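PDB 5CXW: penicillin-binding protein 1A from Mycobacterium tuberculosis, which builds linear glycan strands and cross-links their peptides to form cell-wall peptidoglycan, the cross-linking done by the penicillin-sensitive transpeptidase domain present here. Local coordinates for residues Phe88-Leu93 / Arg210-Ala215; Gly92-Ser97 / Leu204-Thr209. All blocks are in the same frame, centred on the assembly; numbering follows the deposited sequence.

Contact 1: residues Phe88-Leu93 / Arg210-Ala215; sequences FAQAGL and RVIDMA
Q90 and R210 meet through their polar ends: NH1 of R210 reaches OE1 of Q90 at 3.0 Å. OE1 accepts on a lone pair in the plane of its carbonyl, yet the amide and guanidinium planes stand 75° apart. A bend at chi2 of Q90 (-70°) turns CD back toward R210, although CB leaves the backbone pointing away; NE2 of the same amide is bonded to the hydroxyl of Y77. The guanidinium is fixed from a second side by D213, which it grips side-on, NE to OD2 at 2.9 Å and NH2 to OD1 in a salt bridge. OD2 also takes the backbone N-H of R210, and OD1 that of A179. R210 is the N-cap residue of helix 211-222, and the loop 88-93 lies against this first turn, within the transpeptidase domain of the penicillin-recognising serine enzyme fold. One weak direct backbone bond, I212 N to A89 O (3.4 Å), is supplemented by water 1, which accepts from V211 N (2.9 Å) and donates to the carbonyls of F88 and A91. The CA-H of R210 also points at A91 O. As a methyl over the guanidinium, CG2 of I212 sits 3.9 Å above one face, offset toward its rim, and touches Q90 NE2. The apolar pair is CG2 of V211 with L93 CD1 at 4.2 Å, and both side chains rest on W307 and W320 of the central antiparallel sheet.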
loop_
_atom_site.group_PDB
_atom_site.type_symbol
_atom_site.label_atom_id
_atom_site.label_comp_id
_atom_site.label_asym_id
_atom_site.label_seq_id
_atom_site.Cartn_x
_atom_site.Cartn_y
_atom_site.Cartn_z
ATOM N N PHE A 88 1.097 -14.058 -3.952
ATOM C CA PHE A 88 1.696 -12.749 -4.338
ATOM C C PHE A 88 1.379 -11.570 -3.426
ATOM O O PHE A 88 2.044 -10.529 -3.559
ATOM C CB PHE A 88 1.376 -12.345 -5.758
ATOM C CG PHE A 88 2.284 -13.001 -6.742
ATOM C CD1 PHE A 88 3.566 -12.511 -6.899
ATOM C CD2 PHE A 88 1.914 -14.176 -7.330
ATOM C CE1 PHE A 88 4.463 -13.148 -7.773
ATOM C CE2 PHE A 88 2.797 -14.825 -8.209
ATOM C CZ PHE A 88 4.052 -14.281 -8.416
ATOM N N ALA A 89 0.394 -11.725 -2.533
ATOM C CA ALA A 89 0.115 -10.737 -1.509
ATOM C C ALA A 89 1.108 -10.778 -0.344
ATOM O O ALA A 89 1.104 -9.862 0.487
ATOM C CB ALA A 89 -1.319 -10.886 -0.956
ATOM N N GLN A 90 1.905 -11.827 -0.290
ATOM C CA GLN A 90 2.926 -12.042 0.702
ATOM C C GLN A 90 4.340 -11.924 0.171
ATOM O O GLN A 90 5.294 -11.935 0.985
ATOM C CB GLN A 90 2.760 -13.429 1.335
ATOM C CG GLN A 90 1.465 -13.586 2.121
ATOM C CD GLN A 90 1.423 -12.770 3.406
ATOM O OE1 GLN A 90 2.459 -12.535 4.055
ATOM N NE2 GLN A 90 0.239 -12.318 3.787
ATOM N N ALA A 91 4.485 -11.766 -1.142
ATOM C CA ALA A 91 5.797 -11.696 -1.775
ATOM C C ALA A 91 6.513 -10.418 -1.444
ATOM O O ALA A 91 5.880 -9.351 -1.311
ATOM C CB ALA A 91 5.639 -11.831 -3.292
ATOM N N GLY A 92 7.830 -10.463 -1.269
ATOM C CA GLY A 92 8.569 -9.174 -1.128
ATOM C C GLY A 92 8.728 -8.482 -2.471
ATOM O O GLY A 92 9.321 -9.062 -3.423
ATOM N N LEU A 93 8.153 -7.299 -2.602
ATOM C CA LEU A 93 8.071 -6.597 -3.844
ATOM C C LEU A 93 8.579 -5.163 -3.729
ATOM O O LEU A 93 8.278 -4.491 -2.766
ATOM C CB LEU A 93 6.630 -6.616 -4.350
ATOM C CG LEU A 93 6.028 -7.988 -4.677
ATOM C CD1 LEU A 93 4.512 -7.906 -4.913
ATOM C CD2 LEU A 93 6.735 -8.600 -5.898
ATOM N N ARG A 210 5.517 -6.102 1.291
ATOM C CA ARG A 210 4.384 -6.934 0.802
ATOM C C ARG A 210 3.179 -6.032 0.533
ATOM O O ARG A 210 3.003 -4.977 1.150
ATOM C CB ARG A 210 3.987 -7.945 1.859
ATOM C CG ARG A 210 5.113 -8.867 2.337
ATOM C CD ARG A 210 4.670 -9.755 3.509
ATOM N NE ARG A 210 4.523 -8.934 4.718
ATOM C CZ ARG A 210 3.988 -9.330 5.872
ATOM N NH1 ARG A 210 3.590 -10.572 6.045
ATOM N NH2 ARG A 210 3.958 -8.470 6.899
ATOM N N VAL A 211 2.301 -6.524 -0.340
ATOM C CA VAL A 211 1.060 -5.837 -0.649
ATOM C C VAL A 211 0.256 -5.665 0.649
ATOM O O VAL A 211 -0.327 -4.592 0.890
ATOM C CB VAL A 211 0.265 -6.643 -1.693
ATOM C CG1 VAL A 211 -1.121 -6.074 -1.944
ATOM C CG2 VAL A 211 0.981 -6.722 -3.036
ATOM N N ILE A 212 0.210 -6.708 1.517
ATOM C CA ILE A 212 -0.496 -6.535 2.784
ATOM C C ILE A 212 0.078 -5.431 3.657
ATOM O O ILE A 212 -0.693 -4.695 4.274
ATOM C CB ILE A 212 -0.676 -7.864 3.585
ATOM C CG1 ILE A 212 -1.500 -7.634 4.858
ATOM C CG2 ILE A 212 0.671 -8.547 3.893
ATOM C CD1 ILE A 212 -2.224 -8.926 5.282
ATOM N N ASP A 213 1.402 -5.259 3.668
ATOM C CA ASP A 213 2.047 -4.191 4.441
ATOM C C ASP A 213 1.580 -2.831 3.925
ATOM O O ASP A 213 1.295 -1.952 4.691
ATOM C CB ASP A 213 3.587 -4.224 4.278
ATOM C CG ASP A 213 4.240 -5.430 4.970
ATOM O OD1 ASP A 213 3.955 -5.651 6.168
ATOM O OD2 ASP A 213 5.111 -6.082 4.341
ATOM N N MET A 214 1.524 -2.677 2.613
ATOM C CA MET A 214 1.123 -1.378 2.032
ATOM C C MET A 214 -0.363 -1.043 2.378
ATOM O O MET A 214 -0.676 0.078 2.770
ATOM C CB MET A 214 1.335 -1.343 0.519
ATOM C CG MET A 214 2.798 -1.356 0.104
ATOM S SD MET A 214 3.734 0.069 0.700
ATOM C CE MET A 214 3.075 1.329 -0.357
ATOM N N ALA A 215 -1.247 -2.045 2.290
ATOM C CA ALA A 215 -2.629 -1.822 2.632
ATOM C C ALA A 215 -2.762 -1.428 4.094
ATOM O O ALA A 215 -3.524 -0.487 4.454
ATOM C CB ALA A 215 -3.473 -3.049 2.337
HETATM O O HOH W 1 3.206 -8.915 -1.620
#

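Contact 2: residues Gly92-Ser97 / Leu204-Thr209. With 35P ((2R,4S)-5,5-dimethyl-2-{(1R)-2-oxo-1-[(phenoxyacetyl)amino]ethyl}-1,3-thiazolidine-4-carboxylic acid), chain C; PEG (di(hydroxyethyl)ether), chain D.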
loop_
_atom_site.group_PDB
_atom_site.type_symbol
_atom_site.label_atom_id
_atom_site.label_comp_id
_atom_site.label_asym_id
_atom_site.label_seq_id
_atom_site.Cartn_x
_atom_site.Cartn_y
_atom_site.Cartn_z
ATOM N N GLY A 92 7.830 -10.463 -1.269
ATOM C CA GLY A 92 8.569 -9.174 -1.128
ATOM C C GLY A 92 8.728 -8.482 -2.471
ATOM O O GLY A 92 9.321 -9.062 -3.423
ATOM N N LEU A 93 8.153 -7.299 -2.602
ATOM C CA LEU A 93 8.071 -6.597 -3.844
ATOM C C LEU A 93 8.579 -5.163 -3.729
ATOM O O LEU A 93 8.278 -4.491 -2.766
ATOM C CB LEU A 93 6.630 -6.616 -4.350
ATOM C CG LEU A 93 6.028 -7.988 -4.677
ATOM C CD1 LEU A 93 4.512 -7.906 -4.913
ATOM C CD2 LEU A 93 6.735 -8.600 -5.898
ATOM N N GLN A 94 9.239 -4.660 -4.776
ATOM C CA GLN A 94 9.545 -3.228 -4.823
ATOM C C GLN A 94 8.262 -2.443 -5.032
ATOM O O GLN A 94 7.407 -2.834 -5.842
ATOM C CB GLN A 94 10.538 -2.876 -5.952
ATOM C CG GLN A 94 11.857 -3.627 -5.793
ATOM C CD GLN A 94 12.820 -3.194 -6.850
ATOM O OE1 GLN A 94 12.547 -3.364 -8.023
ATOM N NE2 GLN A 94 13.934 -2.629 -6.459
ATOM N N THR A 95 8.123 -1.357 -4.298
ATOM C CA THR A 95 6.894 -0.524 -4.289
ATOM C C THR A 95 6.929 0.716 -5.158
ATOM O O THR A 95 5.859 1.374 -5.379
ATOM C CB THR A 95 6.597 -0.089 -2.837
ATOM O OG1 THR A 95 7.760 0.546 -2.311
ATOM C CG2 THR A 95 6.251 -1.295 -2.021
ATOM N N GLY A 96 8.146 1.099 -5.616
ATOM C CA GLY A 96 8.297 2.281 -6.400
ATOM C C GLY A 96 7.749 3.477 -5.643
ATOM O O GLY A 96 7.867 3.554 -4.422
ATOM N N SER A 97 7.129 4.389 -6.388
ATOM C CA SER A 97 6.720 5.681 -5.853
ATOM C C SER A 97 5.612 5.598 -4.826
ATOM O O SER A 97 5.337 6.616 -4.176
ATOM C CB SER A 97 6.258 6.587 -6.956
ATOM O OG SER A 97 7.345 6.896 -7.852
ATOM N N LEU A 204 12.281 5.818 -3.287
ATOM C CA LEU A 204 11.757 5.355 -4.544
ATOM C C LEU A 204 11.306 3.909 -4.511
ATOM O O LEU A 204 11.203 3.267 -5.578
ATOM C CB LEU A 204 12.783 5.608 -5.620
ATOM C CG LEU A 204 13.244 7.088 -5.742
ATOM C CD1 LEU A 204 14.272 7.246 -6.846
ATOM C CD2 LEU A 204 12.112 8.053 -5.916
ATOM N N GLY A 205 11.036 3.400 -3.311
ATOM C CA GLY A 205 10.440 2.119 -3.133
ATOM C C GLY A 205 11.271 0.958 -3.604
ATOM O O GLY A 205 10.704 -0.008 -4.115
ATOM N N GLN A 206 12.594 1.040 -3.463
ATOM C CA GLN A 206 13.490 0.031 -3.977
ATOM C C GLN A 206 13.612 -1.209 -3.063
ATOM O O GLN A 206 14.031 -2.252 -3.544
ATOM C CB GLN A 206 14.861 0.628 -4.333
ATOM C CG GLN A 206 14.786 1.833 -5.295
ATOM C CD GLN A 206 15.104 1.511 -6.762
ATOM O OE1 GLN A 206 14.838 0.408 -7.265
ATOM N NE2 GLN A 206 15.689 2.509 -7.479
ATOM N N TYR A 207 13.205 -1.106 -1.795
ATOM C CA TYR A 207 13.192 -2.221 -0.893
ATOM C C TYR A 207 11.969 -3.067 -1.079
ATOM O O TYR A 207 10.972 -2.624 -1.585
ATOM C CB TYR A 207 13.347 -1.754 0.590
ATOM C CG TYR A 207 14.722 -1.288 0.865
ATOM C CD1 TYR A 207 15.717 -2.154 1.254
ATOM C CD2 TYR A 207 15.051 0.031 0.714
ATOM C CE1 TYR A 207 17.009 -1.741 1.407
ATOM C CE2 TYR A 207 16.357 0.464 0.857
ATOM C CZ TYR A 207 17.335 -0.429 1.253
ATOM O OH TYR A 207 18.611 0.042 1.408
ATOM N N GLN A 208 12.050 -4.339 -0.641
ATOM C CA GLN A 208 10.925 -5.243 -0.722
ATOM C C GLN A 208 9.963 -5.033 0.392
ATOM O O GLN A 208 10.351 -4.950 1.563
ATOM C CB GLN A 208 11.413 -6.691 -0.683
ATOM C CG GLN A 208 12.161 -7.086 -1.925
ATOM C CD GLN A 208 12.487 -8.579 -1.931
ATOM O OE1 GLN A 208 12.132 -9.341 -1.009
ATOM N NE2 GLN A 208 13.140 -9.003 -2.979
ATOM N N THR A 209 8.678 -4.949 0.036
ATOM C CA THR A 209 7.583 -4.820 0.952
ATOM C C THR A 209 6.436 -5.695 0.420
ATOM O O THR A 209 6.369 -6.002 -0.779
ATOM C CB THR A 209 7.135 -3.340 0.932
ATOM O OG1 THR A 209 8.232 -2.545 1.376
ATOM C CG2 THR A 209 5.910 -2.994 1.831
HETATM C C24 35P C . 12.769 4.683 -14.981
HETATM C C23 35P C . 13.193 3.968 -16.099
HETATM C C22 35P C . 12.395 2.981 -16.632
HETATM C C21 35P C . 11.157 2.686 -16.081
HETATM C C20 35P C . 10.712 3.383 -14.978
HETATM C C19 35P C . 11.523 4.404 -14.426
HETATM O O1 35P C . 11.140 5.152 -13.340
HETATM C C2 35P C . 9.786 5.082 -12.904
HETATM C C3 35P C . 9.538 6.189 -11.917
HETATM O O18 35P C . 10.205 7.213 -11.964
HETATM N N4 35P C . 8.555 5.947 -11.063
HETATM C C5 35P C . 8.139 6.937 -10.081
HETATM C C6 35P C . 7.503 6.211 -8.968
HETATM O O17 35P C . 7.035 5.055 -9.036
HETATM C C8 35P C . 7.095 8.008 -10.628
HETATM N N7 35P C . 5.855 7.436 -10.189
HETATM S S11 35P C . 6.916 8.226 -12.315
HETATM C C10 35P C . 5.347 7.522 -12.507
HETATM C C12 35P C . 5.311 6.610 -13.733
HETATM C C15 35P C . 4.245 8.533 -12.681
HETATM C C9 35P C . 5.178 6.695 -11.228
HETATM C C13 35P C . 3.807 6.328 -10.754
HETATM O O14 35P C . 3.299 7.076 -9.863
HETATM O O16 35P C . 3.294 5.294 -11.233
HETATM O O2 PEG D . 13.729 -6.442 -7.937
HETATM C C3 PEG D . 14.004 -7.500 -7.028
HETATM C C4 PEG D . 13.144 -7.298 -5.813
HETATM O O4 PEG D . 13.964 -6.747 -4.801
HETATM O O HOH W 2 16.292 -2.109 -8.003
HETATM O O HOH W 3 9.377 -0.744 -0.447
#
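With OG1 of T95 between the backbone N and the carbonyl carbon (chi1 54°), its CG2 falls beside the N and packs 3.7 Å from CB of T209. Q94 has CD anti to CA (chi2 -176°), and its chain, extended beyond CG, carries the amide out beside the turn at Q206. There NE2 bonds Q206 O at 2.9 Å, nearly straight (167°) and with the acceptor in the amide plane; Q94 OE1 is taken by K304. Backbone pairing begins at the antiparallel hydrogen-bonded pair L93 and T209, whose two N-H to O bonds are each 2.9 Å. Next to it, Q208 lays CB and CG against G92 and hydrogen-bonds through NE2 to a PEG, probably from the crystallisation liquor. Beyond this pair two N-H groups converge on one atom: G205 O accepts from T95 N on an in-plane lone pair and from G96 N at 3.2 Å. The bond from G96 comes in tilted from the carbonyl plane. Water 3 bridges OG1 of T95, OG1 of T209 and Y207 O. G205 and G96 run close together, both with positive phi, and G205 CA comes within 3.2 Å of G96 O in a CA-H...O contact and equally near T95 OG1. At the far end of 92-97, S97 OG is covalently joined to C6 of the opened penicillin, whose O17 accepts from S97 N at 2.7 Å, consistent with an oxyanion-hole role for this N-H. This is the acyl-enzyme of a serine transpeptidase: S97 lies in the 3-10 turn just ahead of helix 100-109, whose first residue, K100, would be the lysine of the SxxK motif expected of penicillin-binding proteins.

In the fold
Contact 1 and contact 2 share G92 and L93 on one side, their centres about 10 Å apart. On the other side 204-209 runs on into 210-215, strand 208-209 passing through R210 into helix 211-222, so the pairing of contact 2 leads into the helix start held in contact 1. M214 joins them: its CG packs on T209 CG2 at 3.9 Å and its SD on T95 CG2 at 4.0 Å. The penicillin-derived acyl group lies at the far end of contact 2, on S97, with T292, T294 and S150 also hydrogen-bonding it. Contact 1 is remote from that site, the side chain of L93 being about 13 Å from the ligand.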